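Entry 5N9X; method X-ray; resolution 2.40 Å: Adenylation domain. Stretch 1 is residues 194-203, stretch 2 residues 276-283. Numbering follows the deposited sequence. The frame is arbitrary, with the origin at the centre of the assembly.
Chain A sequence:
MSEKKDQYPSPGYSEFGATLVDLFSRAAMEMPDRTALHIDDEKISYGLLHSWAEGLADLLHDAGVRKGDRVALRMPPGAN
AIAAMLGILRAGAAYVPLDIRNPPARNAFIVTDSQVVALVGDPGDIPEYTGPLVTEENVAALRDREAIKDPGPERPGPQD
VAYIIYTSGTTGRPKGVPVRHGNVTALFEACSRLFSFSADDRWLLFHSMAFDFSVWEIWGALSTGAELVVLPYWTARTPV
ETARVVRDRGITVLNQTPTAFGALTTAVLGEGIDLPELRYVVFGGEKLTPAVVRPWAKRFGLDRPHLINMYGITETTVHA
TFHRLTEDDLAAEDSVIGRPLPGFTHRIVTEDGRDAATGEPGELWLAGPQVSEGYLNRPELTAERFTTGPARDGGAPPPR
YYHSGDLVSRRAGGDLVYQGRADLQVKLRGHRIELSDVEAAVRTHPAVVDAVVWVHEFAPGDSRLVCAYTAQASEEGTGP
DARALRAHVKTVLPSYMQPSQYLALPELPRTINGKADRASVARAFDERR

Stretch 1, residues 194-203: LFSFSADDRW
Stretch 2, residues 276-283: PELRYVVF

This is a side-chain-mediated contact in which Arg279 and Tyr280 reach across to a loop, joining polar groups to its backbone and carboxylate while aromatic rings pack beside them. The two stretches lie far apart in sequence, and no backbone-to-backbone hydrogen bond links them: Phe195 CA is 8.7 Å from Tyr280 CA, and Asp201 CA is 8.7 Å from Arg279 CA, a gap that long side chains must fill. The contact buries 375 Å², both sides summed.

Stretch 1 is extended from Phe195 to Ser198 (phi/psi -109/156, -115/87, -95/146 and -143/168), then folds into a type I turn from Ser198 to Asp201, with Ala199 at -53/-22 and Asp200 at -79/-13. Asp201 N donates to Ser198 O at 3.1 Å, Asp200 N to Ser198 OG at 3.0 Å, and Ser198 N to Asp201 OD2 at 2.9 Å. A strand begins at Arg202. In stretch 2, Arg279 (-103/-39) precedes the strand 280-283, whose alternation sends the CA-to-CB bonds of Tyr280 and Val282 toward stretch 1 and that of Val281 away.

Arg279 (m, t, p, chi4 -118°) suits its place because a guanidinium offers several donors. Arg279 NH2 and NH1 both donate to Ser196 O, at 2.7 and 2.9 Å, and NH1 also donates to Asp201 OD1 at 3.0 Å, forming a salt bridge. Asp201 (chi1 -77°, chi2 -52°) thus pairs with the arginine through OD1 while OD2 steadies its own turn. Ser196, chi1 t, is engaged chiefly through its backbone: Ser196 N donates to Tyr280 OH at 2.7 Å. Ser196 CB lies 3.5 Å from Tyr280 OH, and a polar side chain is at home at this exposed position.

Tyr280 (chi1 -67°, chi2 -81°) combines this polar tip with a broad aromatic surface. Phe195 (chi1 -77°, chi2 -82°) turns its ring edge toward the tyrosine face, with centroids 5.2 Å apart and planes at 70°; Phe195 CD1 comes within 3.8 Å of Tyr280 CE1. Phe197 (chi1 -60°, chi2 -48°) starts with CB pointing away, yet its ring returns to make an offset edge-to-face pair, centroids 5.7 Å apart and planes at 66°, with Phe197 CE1 4.0 Å from Tyr280 CD2. Val282, chi1 t, extends the apolar patch, its CG2 3.5 Å from Phe195 CE1; its compact branched side chain suits this buried site.

Arg202 NH1 and Glu277 OE1 form a long salt bridge at 3.7 Å, Glu277 (chi1 -55°, chi2 -158°, chi3 69°) being exposed and Arg202 (chi1 -85°, chi2 109° between wells, chi3 167°, chi4 -166°) partly so.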

# COMPACT_ATOMS: atom_id res chain seq x y z
N LEU A 194 19.67 4.12 0.58
CA LEU A 194 19.29 3.31 1.74
C LEU A 194 19.12 1.83 1.40
O LEU A 194 19.27 0.96 2.25
CB LEU A 194 18.00 3.85 2.37
CG LEU A 194 18.12 5.22 3.05
CD1 LEU A 194 16.75 5.90 3.14
CD2 LEU A 194 18.75 5.09 4.43
N PHE A 195 18.78 1.55 0.15
CA PHE A 195 18.63 0.18 -0.31
C PHE A 195 19.81 -0.08 -1.23
O PHE A 195 20.36 0.87 -1.81
CB PHE A 195 17.31 -0.01 -1.09
CG PHE A 195 16.05 -0.10 -0.23
CD1 PHE A 195 15.68 -1.30 0.36
CD2 PHE A 195 15.21 0.99 -0.09
CE1 PHE A 195 14.50 -1.39 1.11
CE2 PHE A 195 14.02 0.90 0.66
CZ PHE A 195 13.68 -0.29 1.26
N SER A 196 20.19 -1.34 -1.40
CA SER A 196 21.15 -1.71 -2.44
C SER A 196 20.52 -2.61 -3.52
O SER A 196 20.57 -3.84 -3.42
CB SER A 196 22.36 -2.41 -1.80
OG SER A 196 23.29 -2.82 -2.78
N PHE A 197 19.91 -1.99 -4.52
CA PHE A 197 19.25 -2.71 -5.61
C PHE A 197 20.13 -2.90 -6.85
O PHE A 197 20.91 -2.03 -7.21
CB PHE A 197 17.96 -1.99 -6.03
CG PHE A 197 16.95 -1.87 -4.93
CD1 PHE A 197 16.63 -2.99 -4.16
CD2 PHE A 197 16.30 -0.68 -4.68
CE1 PHE A 197 15.70 -2.90 -3.14
CE2 PHE A 197 15.35 -0.59 -3.67
CZ PHE A 197 15.05 -1.70 -2.89
N SER A 198 19.97 -4.04 -7.53
CA SER A 198 20.67 -4.24 -8.79
C SER A 198 19.81 -4.99 -9.80
O SER A 198 18.77 -5.56 -9.45
CB SER A 198 21.98 -5.00 -8.57
OG SER A 198 21.78 -6.39 -8.69
N ALA A 199 20.27 -4.99 -11.05
CA ALA A 199 19.65 -5.77 -12.12
C ALA A 199 19.46 -7.26 -11.77
O ALA A 199 18.62 -7.92 -12.37
CB ALA A 199 20.47 -5.63 -13.38
N ASP A 200 20.23 -7.79 -10.82
CA ASP A 200 20.14 -9.21 -10.51
C ASP A 200 18.94 -9.57 -9.61
O ASP A 200 18.60 -10.75 -9.46
CB ASP A 200 21.44 -9.67 -9.84
CG ASP A 200 22.62 -9.61 -10.79
OD1 ASP A 200 22.47 -9.99 -11.96
OD2 ASP A 200 23.69 -9.15 -10.36
N ASP A 201 18.30 -8.56 -9.02
CA ASP A 201 17.20 -8.82 -8.10
C ASP A 201 15.95 -9.43 -8.77
O ASP A 201 15.75 -9.35 -9.99
CB ASP A 201 16.83 -7.51 -7.36
CG ASP A 201 17.81 -7.18 -6.23
OD1 ASP A 201 18.05 -8.06 -5.39
OD2 ASP A 201 18.35 -6.05 -6.20
N ARG A 202 15.15 -10.11 -7.95
CA ARG A 202 13.83 -10.54 -8.34
C ARG A 202 12.82 -9.93 -7.38
O ARG A 202 12.89 -10.18 -6.16
CB ARG A 202 13.70 -12.06 -8.33
CG ARG A 202 14.16 -12.76 -9.60
CD ARG A 202 15.44 -13.50 -9.33
NE ARG A 202 15.77 -14.42 -10.40
CZ ARG A 202 16.69 -15.38 -10.31
NH1 ARG A 202 17.38 -15.53 -9.19
NH2 ARG A 202 16.93 -16.18 -11.34
N TRP A 203 11.90 -9.14 -7.91
CA TRP A 203 10.87 -8.50 -7.11
C TRP A 203 9.58 -9.31 -7.27
O TRP A 203 9.28 -9.81 -8.36
CB TRP A 203 10.65 -7.06 -7.55
CG TRP A 203 11.77 -6.11 -7.18
CD1 TRP A 203 13.06 -6.15 -7.64
CD2 TRP A 203 11.68 -4.97 -6.33
NE1 TRP A 203 13.78 -5.12 -7.11
CE2 TRP A 203 12.96 -4.38 -6.29
CE3 TRP A 203 10.65 -4.40 -5.59
CZ2 TRP A 203 13.24 -3.23 -5.54
CZ3 TRP A 203 10.91 -3.27 -4.86
CH2 TRP A 203 12.21 -2.69 -4.83
N PRO A 276 17.30 -18.62 1.11
CA PRO A 276 18.66 -18.05 1.12
C PRO A 276 18.86 -16.86 0.16
O PRO A 276 19.78 -16.07 0.34
CB PRO A 276 19.52 -19.23 0.70
CG PRO A 276 18.61 -20.07 -0.15
CD PRO A 276 17.28 -19.98 0.54
N GLU A 277 18.00 -16.75 -0.85
CA GLU A 277 18.10 -15.67 -1.82
C GLU A 277 17.47 -14.34 -1.36
O GLU A 277 17.77 -13.29 -1.94
CB GLU A 277 17.48 -16.11 -3.15
CG GLU A 277 18.09 -17.40 -3.70
CD GLU A 277 17.90 -17.55 -5.19
OE1 GLU A 277 18.52 -16.77 -5.94
OE2 GLU A 277 17.16 -18.46 -5.60
N LEU A 278 16.59 -14.39 -0.36
CA LEU A 278 15.96 -13.15 0.14
C LEU A 278 16.98 -12.14 0.67
O LEU A 278 17.74 -12.43 1.59
CB LEU A 278 14.94 -13.46 1.25
CG LEU A 278 13.48 -13.12 0.93
CD1 LEU A 278 12.57 -13.30 2.14
CD2 LEU A 278 13.38 -11.71 0.40
N ARG A 279 16.98 -10.94 0.08
CA ARG A 279 17.88 -9.88 0.52
C ARG A 279 17.13 -8.85 1.35
O ARG A 279 17.66 -8.35 2.33
CB ARG A 279 18.58 -9.18 -0.67
CG ARG A 279 19.35 -10.09 -1.59
CD ARG A 279 19.78 -9.36 -2.85
NE ARG A 279 20.78 -8.33 -2.57
CZ ARG A 279 20.61 -7.03 -2.77
NH1 ARG A 279 19.46 -6.55 -3.25
NH2 ARG A 279 21.59 -6.18 -2.47
N TYR A 280 15.90 -8.54 0.95
CA TYR A 280 15.09 -7.56 1.68
C TYR A 280 13.66 -8.00 1.87
O TYR A 280 13.02 -8.49 0.95
CB TYR A 280 15.05 -6.21 0.94
CG TYR A 280 16.34 -5.44 0.86
CD1 TYR A 280 16.77 -4.66 1.92
CD2 TYR A 280 17.08 -5.44 -0.32
CE1 TYR A 280 17.95 -3.91 1.84
CE2 TYR A 280 18.25 -4.70 -0.43
CZ TYR A 280 18.69 -3.94 0.65
OH TYR A 280 19.85 -3.20 0.54
N VAL A 281 13.15 -7.82 3.07
CA VAL A 281 11.72 -7.83 3.26
C VAL A 281 11.32 -6.43 3.71
O VAL A 281 11.82 -5.94 4.69
CB VAL A 281 11.26 -8.88 4.25
CG1 VAL A 281 9.77 -9.16 4.08
CG2 VAL A 281 12.04 -10.16 4.04
N VAL A 282 10.43 -5.79 2.97
CA VAL A 282 10.02 -4.43 3.24
C VAL A 282 8.60 -4.49 3.71
O VAL A 282 7.78 -5.12 3.08
CB VAL A 282 10.14 -3.52 1.98
CG1 VAL A 282 9.41 -2.20 2.19
CG2 VAL A 282 11.58 -3.26 1.63
N PHE A 283 8.32 -3.84 4.84
CA PHE A 283 6.97 -3.79 5.38
C PHE A 283 6.37 -2.45 5.08
O PHE A 283 7.07 -1.42 5.16
CB PHE A 283 6.97 -4.02 6.89
CG PHE A 283 7.62 -5.30 7.32
CD1 PHE A 283 9.00 -5.38 7.44
CD2 PHE A 283 6.85 -6.42 7.60
CE1 PHE A 283 9.62 -6.56 7.84
CE2 PHE A 283 7.47 -7.61 8.01
CZ PHE A 283 8.84 -7.68 8.13